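Long-range contacts in probable quinone reductase Qor (NADPH:quinone reductase) (Zeta-crystallin homolog protein) (Mycobacterium tuberculosis, PDB 4RVU), which binds NADPH and probably uses it to reduce quinones, as expected of a zeta-crystallin-type quinone oxidoreductase: residues A[64-69]-A[127-132]; A[93-98]-A[108-113]. All coordinates share one frame; numbering follows the deposited sequence.

In the fold
Contact 2 lies in the GroES-like region of the medium-chain reductase fold, and contact 1 ties that region to helix 120-140; their centres are about 8 Å apart. Along the chain the order is 64-69, 93-98, 108-113, 127-132, so contact 2 falls wholly between the two halves of contact 1. Strand 67-74 pairs with strand 90-93, which pairs with 111-113, and the chain then enters helix 120-140. Direct bonds join the contacts: Ser65 O lies 2.9 Å from Ala96 N, and Ser65 OG is hydrogen-bonded to Ala94 O. Leu127 CD2 packs 3.5 Å from Ser93 CA. The sheet edge of contact 2 is thus coupled to the helix that, in contact 1, touches the nicotinamide of NADPH.

Contact 1 (A[64-69]-A[127-132]); sequences GSEVCG and LLKGLT. With NDP (NADPH dihydro-nicotinamide-adenine-dinucleotide phosphate), chain E.
A kink in helix 120-140, beside the nicotinamide end of the NADPH pocket, is where Glu66 of segment 64-69 docks. There the amides of Leu128 and Lys129 lack bonds to the preceding turn, and the carboxylate replaces one of them. With CG anti to the backbone N (chi1 -174°) and the chain extended, Glu66 OE2 takes the Leu128 N-H at 2.8 Å in a nearly straight bond (164°), met from above the carboxylate plane. Water 1 satisfies the other amide, accepting from Lys129 N and donating to Glu66 OE2 at 2.6 Å. Lys129 bends at chi3 and chi4 to bring NZ to the same water and, at 3.1 Å, into a salt bridge with Glu66 OE1; Asn44 also bonds both charged ends. This network would be expected to keep the buried carboxylate ionised. Leu128 CB lies 3.5 Å from Glu66 CD, while its CD2 meets NDP C5N at 3.5 Å. One turn on, Thr132 OG1 donates to Leu128 O and sits 3.1 Å from NDP C4N, the hydride-carrying carbon. Glu66 is therefore a second-shell residue behind the nicotinamide pocket of a medium-chain reductase.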
loop_
_atom_site.group_PDB
_atom_site.type_symbol
_atom_site.label_atom_id
_atom_site.label_comp_id
_atom_site.label_asym_id
_atom_site.label_seq_id
_atom_site.Cartn_x
_atom_site.Cartn_y
_atom_site.Cartn_z
ATOM N N GLY A 64 24.509 -7.224 15.078
ATOM C CA GLY A 64 24.845 -6.574 13.812
ATOM C C GLY A 64 24.789 -7.477 12.593
ATOM O O GLY A 64 25.028 -8.680 12.695
ATOM N N SER A 65 24.487 -6.908 11.426
ATOM C CA SER A 65 24.381 -7.729 10.221
ATOM C C SER A 65 25.163 -7.217 9.016
ATOM O O SER A 65 25.194 -7.877 7.980
ATOM C CB SER A 65 22.909 -7.953 9.835
ATOM O OG SER A 65 22.330 -6.795 9.269
ATOM N N GLU A 66 25.802 -6.059 9.138
ATOM C CA GLU A 66 26.511 -5.486 7.990
ATOM C C GLU A 66 28.021 -5.506 8.212
ATOM O O GLU A 66 28.514 -5.000 9.217
ATOM C CB GLU A 66 26.019 -4.060 7.698
ATOM C CG GLU A 66 26.600 -3.433 6.422
ATOM C CD GLU A 66 26.006 -2.056 6.083
ATOM O OE1 GLU A 66 25.540 -1.341 6.998
ATOM O OE2 GLU A 66 26.001 -1.693 4.885
ATOM N N VAL A 67 28.753 -6.118 7.282
ATOM C CA VAL A 67 30.215 -6.216 7.402
ATOM C C VAL A 67 30.861 -6.201 6.032
ATOM O O VAL A 67 30.314 -6.734 5.079
ATOM C CB VAL A 67 30.652 -7.496 8.154
ATOM C CG1 VAL A 67 30.233 -8.738 7.384
ATOM C CG2 VAL A 67 32.175 -7.521 8.407
ATOM N N CYS A 68 32.020 -5.560 5.937
ATOM C CA CYS A 68 32.880 -5.726 4.775
ATOM C C CYS A 68 34.217 -6.252 5.274
ATOM O O CYS A 68 34.749 -5.761 6.274
ATOM C CB CYS A 68 33.087 -4.393 4.057
ATOM S SG CYS A 68 34.298 -4.498 2.715
ATOM N N GLY A 69 34.751 -7.271 4.606
ATOM C CA GLY A 69 36.075 -7.768 4.950
ATOM C C GLY A 69 36.523 -8.845 3.988
ATOM O O GLY A 69 35.965 -8.975 2.903
ATOM N N LEU A 127 26.271 -0.798 1.660
ATOM C CA LEU A 127 25.472 -1.962 1.240
ATOM C C LEU A 127 24.061 -2.082 1.817
ATOM O O LEU A 127 23.094 -2.076 1.060
ATOM C CB LEU A 127 26.224 -3.288 1.437
ATOM C CG LEU A 127 25.465 -4.429 0.733
ATOM C CD1 LEU A 127 25.560 -4.314 -0.797
ATOM C CD2 LEU A 127 25.886 -5.823 1.199
ATOM N N LEU A 128 23.920 -2.225 3.132
ATOM C CA LEU A 128 22.574 -2.423 3.694
ATOM C C LEU A 128 21.679 -1.242 3.355
ATOM O O LEU A 128 20.544 -1.414 2.893
ATOM C CB LEU A 128 22.622 -2.623 5.217
ATOM C CG LEU A 128 21.320 -3.137 5.863
ATOM C CD1 LEU A 128 21.613 -3.932 7.136
ATOM C CD2 LEU A 128 20.351 -2.002 6.180
ATOM N N LYS A 129 22.190 -0.039 3.573
ATOM C CA LYS A 129 21.391 1.150 3.337
ATOM C C LYS A 129 21.167 1.412 1.840
ATOM O O LYS A 129 20.095 1.894 1.433
ATOM C CB LYS A 129 22.035 2.339 4.035
ATOM C CG LYS A 129 22.072 2.207 5.559
ATOM C CD LYS A 129 23.011 3.283 6.120
ATOM C CE LYS A 129 23.784 2.840 7.356
ATOM N NZ LYS A 129 24.494 1.516 7.258
ATOM N N GLY A 130 22.165 1.087 1.023
ATOM C CA GLY A 130 22.052 1.237 -0.419
ATOM C C GLY A 130 21.094 0.255 -1.073
ATOM O O GLY A 130 20.362 0.625 -2.007
ATOM N N LEU A 131 21.096 -0.991 -0.598
ATOM C CA LEU A 131 20.122 -1.991 -1.059
ATOM C C LEU A 131 18.729 -1.524 -0.679
ATOM O O LEU A 131 17.756 -1.726 -1.418
ATOM C CB LEU A 131 20.404 -3.374 -0.450
ATOM C CG LEU A 131 21.670 -4.127 -0.865
ATOM C CD1 LEU A 131 21.894 -5.353 0.034
ATOM C CD2 LEU A 131 21.583 -4.558 -2.323
ATOM N N THR A 132 18.624 -0.887 0.480
ATOM C CA THR A 132 17.336 -0.367 0.934
ATOM C C THR A 132 16.872 0.789 0.051
ATOM O O THR A 132 15.730 0.803 -0.391
ATOM C CB THR A 132 17.396 0.063 2.397
ATOM O OG1 THR A 132 17.737 -1.076 3.202
ATOM C CG2 THR A 132 16.053 0.623 2.856
HETATM P PA NDP E . 19.884 7.217 10.130
HETATM O O1A NDP E . 21.341 7.367 9.796
HETATM O O2A NDP E . 18.850 7.797 9.210
HETATM O O5B NDP E . 19.636 7.792 11.611
HETATM C C5B NDP E . 18.312 8.039 12.073
HETATM C C4B NDP E . 17.980 9.493 11.780
HETATM O O4B NDP E . 16.584 9.747 11.942
HETATM C C3B NDP E . 18.682 10.428 12.747
HETATM O O3B NDP E . 19.981 10.795 12.282
HETATM C C2B NDP E . 17.749 11.620 12.819
HETATM O O2B NDP E . 18.169 12.645 11.929
HETATM C C1B NDP E . 16.388 11.085 12.398
HETATM N N9A NDP E . 15.513 11.121 13.592
HETATM C C8A NDP E . 14.371 11.819 13.710
HETATM N N7A NDP E . 13.823 11.652 14.937
HETATM C C5A NDP E . 14.632 10.838 15.634
HETATM C C6A NDP E . 14.646 10.257 16.995
HETATM N N6A NDP E . 13.655 10.526 17.873
HETATM N N1A NDP E . 15.678 9.453 17.327
HETATM C C2A NDP E . 16.666 9.182 16.458
HETATM N N3A NDP E . 16.719 9.674 15.210
HETATM C C4A NDP E . 15.749 10.492 14.744
HETATM O O3 NDP E . 19.581 5.657 10.342
HETATM P PN NDP E . 19.737 4.594 9.150
HETATM O O1N NDP E . 20.163 5.322 7.904
HETATM O O2N NDP E . 20.541 3.435 9.677
HETATM O O5D NDP E . 18.226 4.092 8.943
HETATM C C5D NDP E . 17.199 5.016 8.591
HETATM C C4D NDP E . 15.842 4.447 8.980
HETATM O O4D NDP E . 15.463 3.427 8.058
HETATM C C3D NDP E . 15.893 3.793 10.345
HETATM O O3D NDP E . 14.664 4.069 11.014
HETATM C C2D NDP E . 15.985 2.310 10.061
HETATM O O2D NDP E . 15.338 1.565 11.094
HETATM C C1D NDP E . 15.253 2.187 8.734
HETATM N N1N NDP E . 15.732 1.102 7.877
HETATM C C2N NDP E . 14.832 0.265 7.356
HETATM C C3N NDP E . 15.195 -0.780 6.520
HETATM C C7N NDP E . 14.131 -1.686 5.977
HETATM O O7N NDP E . 14.441 -2.562 5.190
HETATM N N7N NDP E . 12.871 -1.500 6.367
HETATM C C4N NDP E . 16.641 -1.010 6.148
HETATM C C5N NDP E . 17.517 -0.024 6.769
HETATM C C6N NDP E . 17.034 0.984 7.595
HETATM P P2B NDP E . 17.568 14.132 12.045
HETATM O O1X NDP E . 16.427 13.993 13.012
HETATM O O2X NDP E . 18.712 14.956 12.562
HETATM O O3X NDP E . 17.165 14.479 10.642
HETATM O O HOH W 1 24.817 0.650 4.610
#

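Contact 2 (A[93-98]-A[108-113]); sequences SASANG and ASLTAK
Where strand 90-93 gives way to its loop, segment 93-98 runs beside segment 108-113, and the two segments come closest at Ser93 and Thr111, whose CA atoms are 4.5 Å apart. The side chains of this antiparallel, non-hydrogen-bonded pair lie on the same face of the sheet; across the segments the hydrogen bond runs from Ser93 OG, anti to its backbone N (chi1 -175°), to Leu110 O at 2.6 Å. The hydroxyl approaches from above the carbonyl plane, with a C=O...O angle of 142°. Ser93 OG in turn accepts from Ser95 N at 3.1 Å, closing an ST turn that bends the chain as it leaves the strand. Ser93 and Thr111 are buried, and both side chains rest on Ala106 of strand 103-107. Thr111 OG1 comes within 3.5 Å of Ser93 CB, but its hydrogen bond goes to Pro107 O.

Farther out, Ser95 and Leu110 are partly exposed, yet they still meet at van der Waals distance. Leu110 CD1 lies 3.5 Å from Ser95 OG and 3.7 Å from Ser95 CB, a methyl alongside a hydroxymethyl group. The side chain of Leu110 also touches Phe283 of helix 280-295. On this more open side water 2 bridges the two segments, donating to Leu110 O at 2.8 Å, accepting from Ala94 N and hydrogen-bonding with Ser95 OG.

Leu110 O is consequently gripped by two donors, a serine hydroxyl and a water. The chemistry implies that these polar bonds supplement the backbone pairing of Ala112 with Val92 where segment 93-98 turns into its loop.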
loop_
_atom_site.group_PDB
_atom_site.type_symbol
_atom_site.label_atom_id
_atom_site.label_comp_id
_atom_site.label_asym_id
_atom_site.label_seq_id
_atom_site.Cartn_x
_atom_site.Cartn_y
_atom_site.Cartn_z
ATOM N N SER A 93 28.359 -7.870 3.096
ATOM C CA SER A 93 27.028 -8.449 3.276
ATOM C C SER A 93 26.251 -7.601 4.247
ATOM O O SER A 93 26.830 -6.945 5.122
ATOM C CB SER A 93 27.127 -9.881 3.806
ATOM O OG SER A 93 25.842 -10.502 3.878
ATOM N N ALA A 94 24.932 -7.607 4.081
ATOM C CA ALA A 94 24.018 -6.925 4.985
ATOM C C ALA A 94 23.207 -7.973 5.742
ATOM O O ALA A 94 22.248 -7.637 6.435
ATOM C CB ALA A 94 23.073 -6.034 4.189
ATOM N N SER A 95 23.606 -9.236 5.606
ATOM C CA SER A 95 22.842 -10.356 6.146
ATOM C C SER A 95 23.697 -11.271 7.009
ATOM O O SER A 95 23.407 -12.453 7.136
ATOM C CB SER A 95 22.241 -11.157 4.992
ATOM O OG SER A 95 21.415 -10.332 4.195
ATOM N N ALA A 96 24.754 -10.718 7.600
ATOM C CA ALA A 96 25.695 -11.500 8.382
ATOM C C ALA A 96 25.124 -11.826 9.754
ATOM O O ALA A 96 24.172 -11.189 10.213
ATOM C CB ALA A 96 27.029 -10.745 8.516
ATOM N N ASN A 97 25.704 -12.834 10.398
ATOM C CA ASN A 97 25.382 -13.154 11.784
ATOM C C ASN A 97 26.536 -12.699 12.663
ATOM O O ASN A 97 27.672 -13.125 12.450
ATOM C CB ASN A 97 25.198 -14.664 11.950
ATOM C CG ASN A 97 24.689 -15.045 13.334
ATOM O OD1 ASN A 97 23.910 -14.313 13.945
ATOM N ND2 ASN A 97 25.125 -16.199 13.833
ATOM N N GLY A 98 26.253 -11.846 13.644
ATOM C CA GLY A 98 27.279 -11.402 14.580
ATOM C C GLY A 98 28.333 -10.476 13.977
ATOM O O GLY A 98 29.530 -10.647 14.207
ATOM N N ALA A 108 26.694 -16.929 1.573
ATOM C CA ALA A 108 27.328 -16.558 0.312
ATOM C C ALA A 108 26.352 -15.922 -0.689
ATOM O O ALA A 108 26.727 -15.017 -1.427
ATOM C CB ALA A 108 28.019 -17.771 -0.309
ATOM N N SER A 109 25.111 -16.396 -0.710
ATOM C CA SER A 109 24.121 -15.895 -1.664
ATOM C C SER A 109 23.691 -14.445 -1.379
ATOM O O SER A 109 23.131 -13.771 -2.251
ATOM C CB SER A 109 22.889 -16.803 -1.680
ATOM O OG SER A 109 22.297 -16.854 -0.396
ATOM N N LEU A 110 23.941 -13.978 -0.157
ATOM C CA LEU A 110 23.622 -12.604 0.231
ATOM C C LEU A 110 24.893 -11.827 0.571
ATOM O O LEU A 110 24.897 -10.971 1.461
ATOM C CB LEU A 110 22.653 -12.594 1.421
ATOM C CG LEU A 110 21.326 -13.326 1.185
ATOM C CD1 LEU A 110 20.489 -13.237 2.426
ATOM C CD2 LEU A 110 20.573 -12.760 -0.005
ATOM N N THR A 111 25.969 -12.153 -0.141
ATOM C CA THR A 111 27.250 -11.471 0.003
ATOM C C THR A 111 27.713 -11.046 -1.384
ATOM O O THR A 111 27.638 -11.829 -2.335
ATOM C CB THR A 111 28.303 -12.405 0.627
ATOM O OG1 THR A 111 27.874 -12.801 1.937
ATOM C CG2 THR A 111 29.647 -11.700 0.742
ATOM N N ALA A 112 28.209 -9.818 -1.503
ATOM C CA ALA A 112 28.702 -9.321 -2.787
ATOM C C ALA A 112 30.198 -9.076 -2.732
ATOM O O ALA A 112 30.727 -8.647 -1.699
ATOM C CB ALA A 112 27.986 -8.027 -3.166
ATOM N N LYS A 113 30.877 -9.331 -3.849
ATOM C CA LYS A 113 32.274 -8.925 -3.985
ATOM C C LYS A 113 32.348 -7.419 -4.067
ATOM O O LYS A 113 31.544 -6.796 -4.754
ATOM C CB LYS A 113 32.897 -9.527 -5.251
ATOM C CG LYS A 113 33.143 -11.034 -5.183
ATOM C CD LYS A 113 33.653 -11.568 -6.526
ATOM C CE LYS A 113 33.893 -13.074 -6.480
ATOM N NZ LYS A 113 34.470 -13.603 -7.755
HETATM O O HOH W 2 23.132 -8.978 2.287
#